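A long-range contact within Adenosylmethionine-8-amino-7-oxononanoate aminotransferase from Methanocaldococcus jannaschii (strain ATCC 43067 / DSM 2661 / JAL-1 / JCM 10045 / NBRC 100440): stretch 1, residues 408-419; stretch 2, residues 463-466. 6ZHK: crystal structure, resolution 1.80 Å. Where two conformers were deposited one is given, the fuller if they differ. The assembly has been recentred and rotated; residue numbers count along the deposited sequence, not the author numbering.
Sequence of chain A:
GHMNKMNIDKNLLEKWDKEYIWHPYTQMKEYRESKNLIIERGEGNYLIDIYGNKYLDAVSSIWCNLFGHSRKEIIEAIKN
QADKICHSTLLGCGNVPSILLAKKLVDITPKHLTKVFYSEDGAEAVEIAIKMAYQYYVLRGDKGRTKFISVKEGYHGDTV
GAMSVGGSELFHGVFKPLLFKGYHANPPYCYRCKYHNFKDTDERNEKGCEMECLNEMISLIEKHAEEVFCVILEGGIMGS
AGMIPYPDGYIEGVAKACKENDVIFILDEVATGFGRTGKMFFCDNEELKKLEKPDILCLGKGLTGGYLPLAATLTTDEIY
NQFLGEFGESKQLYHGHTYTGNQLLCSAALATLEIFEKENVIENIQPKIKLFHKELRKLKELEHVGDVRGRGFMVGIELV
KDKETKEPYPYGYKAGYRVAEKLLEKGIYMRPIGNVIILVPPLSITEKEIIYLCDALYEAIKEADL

Stretch 1 408-419: PYPYGYKAGYRV
Stretch 2, residues 463-466: EADL

A chain terminus can be held by side chains that contact both its backbone and its side chains, and the last residues of this aminotransferase illustrate the principle. In stretch 1, Tyr-409 and Pro-410 are loop, a 3-10 segment follows at 411-413, and the chain passes through Lys-414, the N-cap with positive phi and psi (56/47), into a helix from Ala-415. Stretch 2 leaves its own helix at Ala-464 (-67/156) and continues without regular structure through Asp-465 (-82/84) to the terminal carboxylate of Leu-466. The two run antiparallel in register: CA of Val-419 lies 5.6 Å from CA of Ala-464, and CA of Ala-415 lies 7.0 Å from CA of Leu-466.

Two tyrosines reach the terminal backbone with different rotamers. Tyr-409, m with chi2 -85°, donates from OH to O of Leu-466 at 2.9 Å; Tyr-413, t with chi2 75°, donates from OH to O of Asp-465 at a short 2.5 Å. Each acceptor lies at the ring edge, near its plane, as expected for a phenol hydroxyl.

Leu-466, m,t, buries more area here than any other residue. Its CD2 rests 4.0 Å from CB of Ala-415, while CD1 lies 4.0 Å from CG2 of Val-419, so the isobutyl fork spans one helical turn. Val-419 is t, and the same CG2 packs 3.9 Å from CB of Ala-464, which points toward the helix.

Arg-418 (m,t,t, chi4 -117°) reaches, extended through chi2 and chi3, to its own stretch, where NE donates to O of Tyr-413 at 3.0 Å. That leaves NH1 to form a long salt bridge with OD2 of Asp-465, 3.4 Å away and near the guanidinium plane. Asp-465, t with chi2 10°, thus offers its carbonyl to Tyr-413 and its carboxylate to Arg-418.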

ATOM      1  N   PRO A 408     -28.627  -3.624 -21.011  1.00 35.95           N
ATOM      2  CA  PRO A 408     -27.181  -3.630 -21.239  1.00 32.89           C
ATOM      3  C   PRO A 408     -26.615  -4.517 -22.358  1.00 33.21           C
ATOM      4  O   PRO A 408     -27.212  -5.500 -22.791  1.00 32.11           O
ATOM      5  CB  PRO A 408     -26.630  -4.127 -19.898  1.00 36.67           C
ATOM      6  CG  PRO A 408     -27.763  -5.002 -19.335  1.00 36.51           C
ATOM      7  CD  PRO A 408     -28.995  -4.209 -19.716  1.00 36.36           C
ATOM      8  N   TYR A 409     -25.420  -4.152 -22.818  1.00 28.53           N
ATOM      9  CA  TYR A 409     -24.590  -5.057 -23.577  1.00 29.51           C
ATOM     10  C   TYR A 409     -24.044  -6.099 -22.616  1.00 30.74           C
ATOM     11  O   TYR A 409     -23.773  -5.778 -21.468  1.00 33.71           O
ATOM     12  CB  TYR A 409     -23.446  -4.294 -24.269  1.00 29.71           C
ATOM     13  CG  TYR A 409     -23.901  -3.306 -25.316  1.00 28.02           C
ATOM     14  CD1 TYR A 409     -24.146  -3.706 -26.628  1.00 29.46           C
ATOM     15  CD2 TYR A 409     -24.165  -1.992 -24.969  1.00 26.94           C
ATOM     16  CE1 TYR A 409     -24.588  -2.799 -27.574  1.00 31.01           C
ATOM     17  CE2 TYR A 409     -24.570  -1.069 -25.918  1.00 28.64           C
ATOM     18  CZ  TYR A 409     -24.796  -1.477 -27.220  1.00 31.48           C
ATOM     19  OH  TYR A 409     -25.202  -0.535 -28.117  1.00 30.35           O
ATOM     20  N   PRO A 410     -23.922  -7.369 -23.056  1.00 25.93           N
ATOM     21  CA  PRO A 410     -23.282  -8.412 -22.255  1.00 27.32           C
ATOM     22  C   PRO A 410     -21.876  -8.022 -21.803  1.00 26.27           C
ATOM     23  O   PRO A 410     -21.184  -7.266 -22.469  1.00 24.46           O
ATOM     24  CB  PRO A 410     -23.135  -9.615 -23.201  1.00 26.15           C
ATOM     25  CG  PRO A 410     -23.879  -9.242 -24.489  1.00 29.95           C
ATOM     26  CD  PRO A 410     -24.445  -7.841 -24.335  1.00 28.25           C
ATOM     27  N   TYR A 411     -21.438  -8.544 -20.665  1.00 31.17           N
ATOM     28  CA  TYR A 411     -20.100  -8.207 -20.182  1.00 29.63           C
ATOM     29  C   TYR A 411     -19.071  -8.466 -21.282  1.00 28.45           C
ATOM     30  O   TYR A 411     -18.179  -7.644 -21.518  1.00 26.28           O
ATOM     31  CB  TYR A 411     -19.740  -9.031 -18.939  1.00 31.88           C
ATOM     32  CG  TYR A 411     -18.457  -8.624 -18.257  1.00 25.74           C
ATOM     33  CD1 TYR A 411     -18.279  -7.350 -17.741  1.00 22.97           C
ATOM     34  CD2 TYR A 411     -17.410  -9.529 -18.106  1.00 25.51           C
ATOM     35  CE1 TYR A 411     -17.080  -6.972 -17.126  1.00 20.24           C
ATOM     36  CE2 TYR A 411     -16.224  -9.180 -17.464  1.00 23.87           C
ATOM     37  CZ  TYR A 411     -16.067  -7.900 -16.967  1.00 19.95           C
ATOM     38  OH  TYR A 411     -14.922  -7.531 -16.325  1.00 23.50           O
ATOM     39  N   GLY A 412     -19.202  -9.616 -21.951  1.00 26.76           N
ATOM     40  CA  GLY A 412     -18.176 -10.095 -22.862  1.00 25.87           C
ATOM     41  C   GLY A 412     -18.057  -9.227 -24.110  1.00 27.65           C
ATOM     42  O   GLY A 412     -17.084  -9.334 -24.839  1.00 25.42           O
ATOM     43  N   TYR A 413     -19.031  -8.321 -24.302  1.00 26.49           N
ATOM     44  CA  TYR A 413     -19.100  -7.522 -25.508  1.00 29.67           C
ATOM     45  C   TYR A 413     -18.128  -6.344 -25.443  1.00 26.00           C
ATOM     46  O   TYR A 413     -17.699  -5.835 -26.490  1.00 24.05           O
ATOM     47  CB  TYR A 413     -20.545  -7.095 -25.746  1.00 31.23           C
ATOM     48  CG  TYR A 413     -20.774  -6.475 -27.101  1.00 34.85           C
ATOM     49  CD1 TYR A 413     -20.811  -7.259 -28.244  1.00 37.96           C
ATOM     50  CD2 TYR A 413     -20.930  -5.094 -27.235  1.00 32.51           C
ATOM     51  CE1 TYR A 413     -21.031  -6.692 -29.493  1.00 42.54           C
ATOM     52  CE2 TYR A 413     -21.189  -4.519 -28.474  1.00 37.02           C
ATOM     53  CZ  TYR A 413     -21.216  -5.320 -29.609  1.00 44.03           C
ATOM     54  OH  TYR A 413     -21.412  -4.762 -30.844  1.00 47.97           O
ATOM     55  N   LYS A 414     -17.741  -5.936 -24.218  1.00 28.08           N
ATOM     56  CA  LYS A 414     -16.756  -4.864 -24.039  1.00 24.85           C
ATOM     57  C   LYS A 414     -17.196  -3.592 -24.756  1.00 23.32           C
ATOM     58  O   LYS A 414     -16.408  -2.964 -25.480  1.00 26.82           O
ATOM     59  CB  LYS A 414     -15.370  -5.318 -24.528  1.00 24.69           C
ATOM     60  CG  LYS A 414     -14.811  -6.524 -23.759  1.00 24.97           C
ATOM     61  CD  LYS A 414     -13.451  -7.043 -24.246  0.50 27.39           C
ATOM     62  CE  LYS A 414     -12.270  -6.159 -23.892  0.50 28.59           C
ATOM     63  NZ  LYS A 414     -11.037  -6.539 -24.633  0.50 31.60           N
ATOM     64  N   ALA A 415     -18.462  -3.194 -24.568  1.00 21.15           N
ATOM     65  CA  ALA A 415     -18.931  -2.038 -25.327  1.00 23.04           C
ATOM     66  C   ALA A 415     -18.118  -0.778 -25.035  1.00 23.61           C
ATOM     67  O   ALA A 415     -17.805  -0.004 -25.942  1.00 23.18           O
ATOM     68  CB  ALA A 415     -20.400  -1.795 -25.100  1.00 24.43           C
ATOM     69  N   GLY A 416     -17.839  -0.497 -23.757  1.00 22.81           N
ATOM     70  CA  GLY A 416     -16.992   0.657 -23.476  1.00 19.29           C
ATOM     71  C   GLY A 416     -15.601   0.612 -24.134  1.00 16.74           C
ATOM     72  O   GLY A 416     -15.127   1.625 -24.613  1.00 17.61           O
ATOM     73  N   TYR A 417     -14.936  -0.544 -24.152  1.00 18.74           N
ATOM     74  CA  TYR A 417     -13.643  -0.670 -24.844  1.00 19.34           C
ATOM     75  C   TYR A 417     -13.783  -0.445 -26.362  1.00 19.43           C
ATOM     76  O   TYR A 417     -12.882   0.087 -27.019  1.00 18.53           O
ATOM     77  CB  TYR A 417     -13.007  -2.030 -24.548  1.00 22.55           C
ATOM     78  CG  TYR A 417     -12.356  -2.123 -23.180  1.00 22.51           C
ATOM     79  CD1 TYR A 417     -11.241  -1.347 -22.862  1.00 21.66           C
ATOM     80  CD2 TYR A 417     -12.807  -3.048 -22.246  1.00 27.25           C
ATOM     81  CE1 TYR A 417     -10.613  -1.436 -21.619  1.00 24.13           C
ATOM     82  CE2 TYR A 417     -12.239  -3.097 -20.980  1.00 27.32           C
ATOM     83  CZ  TYR A 417     -11.134  -2.312 -20.678  1.00 24.48           C
ATOM     84  OH  TYR A 417     -10.597  -2.456 -19.441  1.00 28.51           O
ATOM     85  N   ARG A 418     -14.941  -0.787 -26.921  1.00 19.24           N
ATOM     86  CA  ARG A 418     -15.136  -0.460 -28.342  1.00 21.35           C
ATOM     87  C   ARG A 418     -15.070   1.052 -28.575  1.00 21.80           C
ATOM     88  O   ARG A 418     -14.461   1.571 -29.532  1.00 21.14           O
ATOM     89  CB  ARG A 418     -16.451  -1.091 -28.809  1.00 23.42           C
ATOM     90  CG  ARG A 418     -16.301  -2.576 -29.099  1.00 22.46           C
ATOM     91  CD  ARG A 418     -17.674  -3.164 -29.366  1.00 25.06           C
ATOM     92  NE  ARG A 418     -17.565  -4.596 -29.180  1.00 28.53           N
ATOM     93  CZ  ARG A 418     -17.751  -5.506 -30.121  1.00 37.65           C
ATOM     94  NH1 ARG A 418     -18.084  -5.138 -31.346  1.00 41.46           N
ATOM     95  NH2 ARG A 418     -17.625  -6.787 -29.830  1.00 40.69           N
ATOM     96  N   VAL A 419     -15.714   1.793 -27.671  1.00 20.51           N
ATOM     97  CA  VAL A 419     -15.657   3.234 -27.708  1.00 18.32           C
ATOM     98  C   VAL A 419     -14.225   3.719 -27.445  1.00 19.85           C
ATOM     99  O   VAL A 419     -13.731   4.622 -28.128  1.00 19.12           O
ATOM    100  CB  VAL A 419     -16.739   3.874 -26.816  1.00 18.77           C
ATOM    101  CG1 VAL A 419     -16.607   5.392 -26.830  1.00 19.23           C
ATOM    102  CG2 VAL A 419     -18.135   3.506 -27.329  1.00 18.31           C
ATOM    103  N   GLU A 463     -19.228   5.844 -34.198  1.00 30.83           N
ATOM    104  CA  GLU A 463     -18.384   5.008 -35.033  1.00 28.83           C
ATOM    105  C   GLU A 463     -18.253   3.602 -34.482  1.00 30.23           C
ATOM    106  O   GLU A 463     -17.898   2.675 -35.222  1.00 28.21           O
ATOM    107  CB  GLU A 463     -16.968   5.585 -35.075  1.00 28.90           C
ATOM    108  CG  GLU A 463     -16.866   6.900 -35.824  1.00 29.20           C
ATOM    109  CD  GLU A 463     -15.517   7.588 -35.671  1.00 30.52           C
ATOM    110  OE1 GLU A 463     -14.580   6.938 -35.150  1.00 38.17           O
ATOM    111  OE2 GLU A 463     -15.376   8.760 -36.099  1.00 29.41           O
ATOM    112  N   ALA A 464     -18.423   3.460 -33.168  1.00 28.58           N
ATOM    113  CA  ALA A 464     -18.231   2.157 -32.538  1.00 31.02           C
ATOM    114  C   ALA A 464     -19.320   1.200 -33.013  1.00 31.87           C
ATOM    115  O   ALA A 464     -20.409   1.617 -33.399  1.00 35.24           O
ATOM    116  CB  ALA A 464     -18.239   2.301 -31.023  1.00 24.59           C
ATOM    117  N   ASP A 465     -19.014  -0.094 -32.938  1.00 30.84           N
ATOM    118  CA  ASP A 465     -19.936  -1.154 -33.306  1.00 28.91           C
ATOM    119  C   ASP A 465     -20.901  -1.442 -32.150  1.00 31.64           C
ATOM    120  O   ASP A 465     -20.700  -2.376 -31.353  1.00 30.15           O
ATOM    121  CB  ASP A 465     -19.105  -2.379 -33.708  1.00 31.15           C
ATOM    122  CG  ASP A 465     -19.905  -3.551 -34.248  1.00 32.46           C
ATOM    123  OD1 ASP A 465     -21.104  -3.356 -34.491  1.00 38.11           O
ATOM    124  OD2 ASP A 465     -19.315  -4.634 -34.433  1.00 37.75           O
ATOM    125  N   LEU A 466     -21.971  -0.650 -32.078  1.00 24.84           N
ATOM    126  CA  LEU A 466     -22.878  -0.726 -30.959  1.00 31.29           C
ATOM    127  C   LEU A 466     -24.297  -1.052 -31.459  1.00 43.45           C
ATOM    128  O   LEU A 466     -25.154  -1.665 -30.769  1.00 41.71           O
ATOM    129  CB  LEU A 466     -22.850   0.631 -30.240  1.00 29.93           C
ATOM    130  CG  LEU A 466     -21.506   1.013 -29.622  1.00 26.98           C
ATOM    131  CD1 LEU A 466     -21.579   2.403 -28.992  1.00 25.26           C
ATOM    132  CD2 LEU A 466     -21.054  -0.042 -28.641  1.00 24.34           C
ATOM    133  OXT LEU A 466     -24.657  -0.705 -32.575  1.00 44.20           O
TER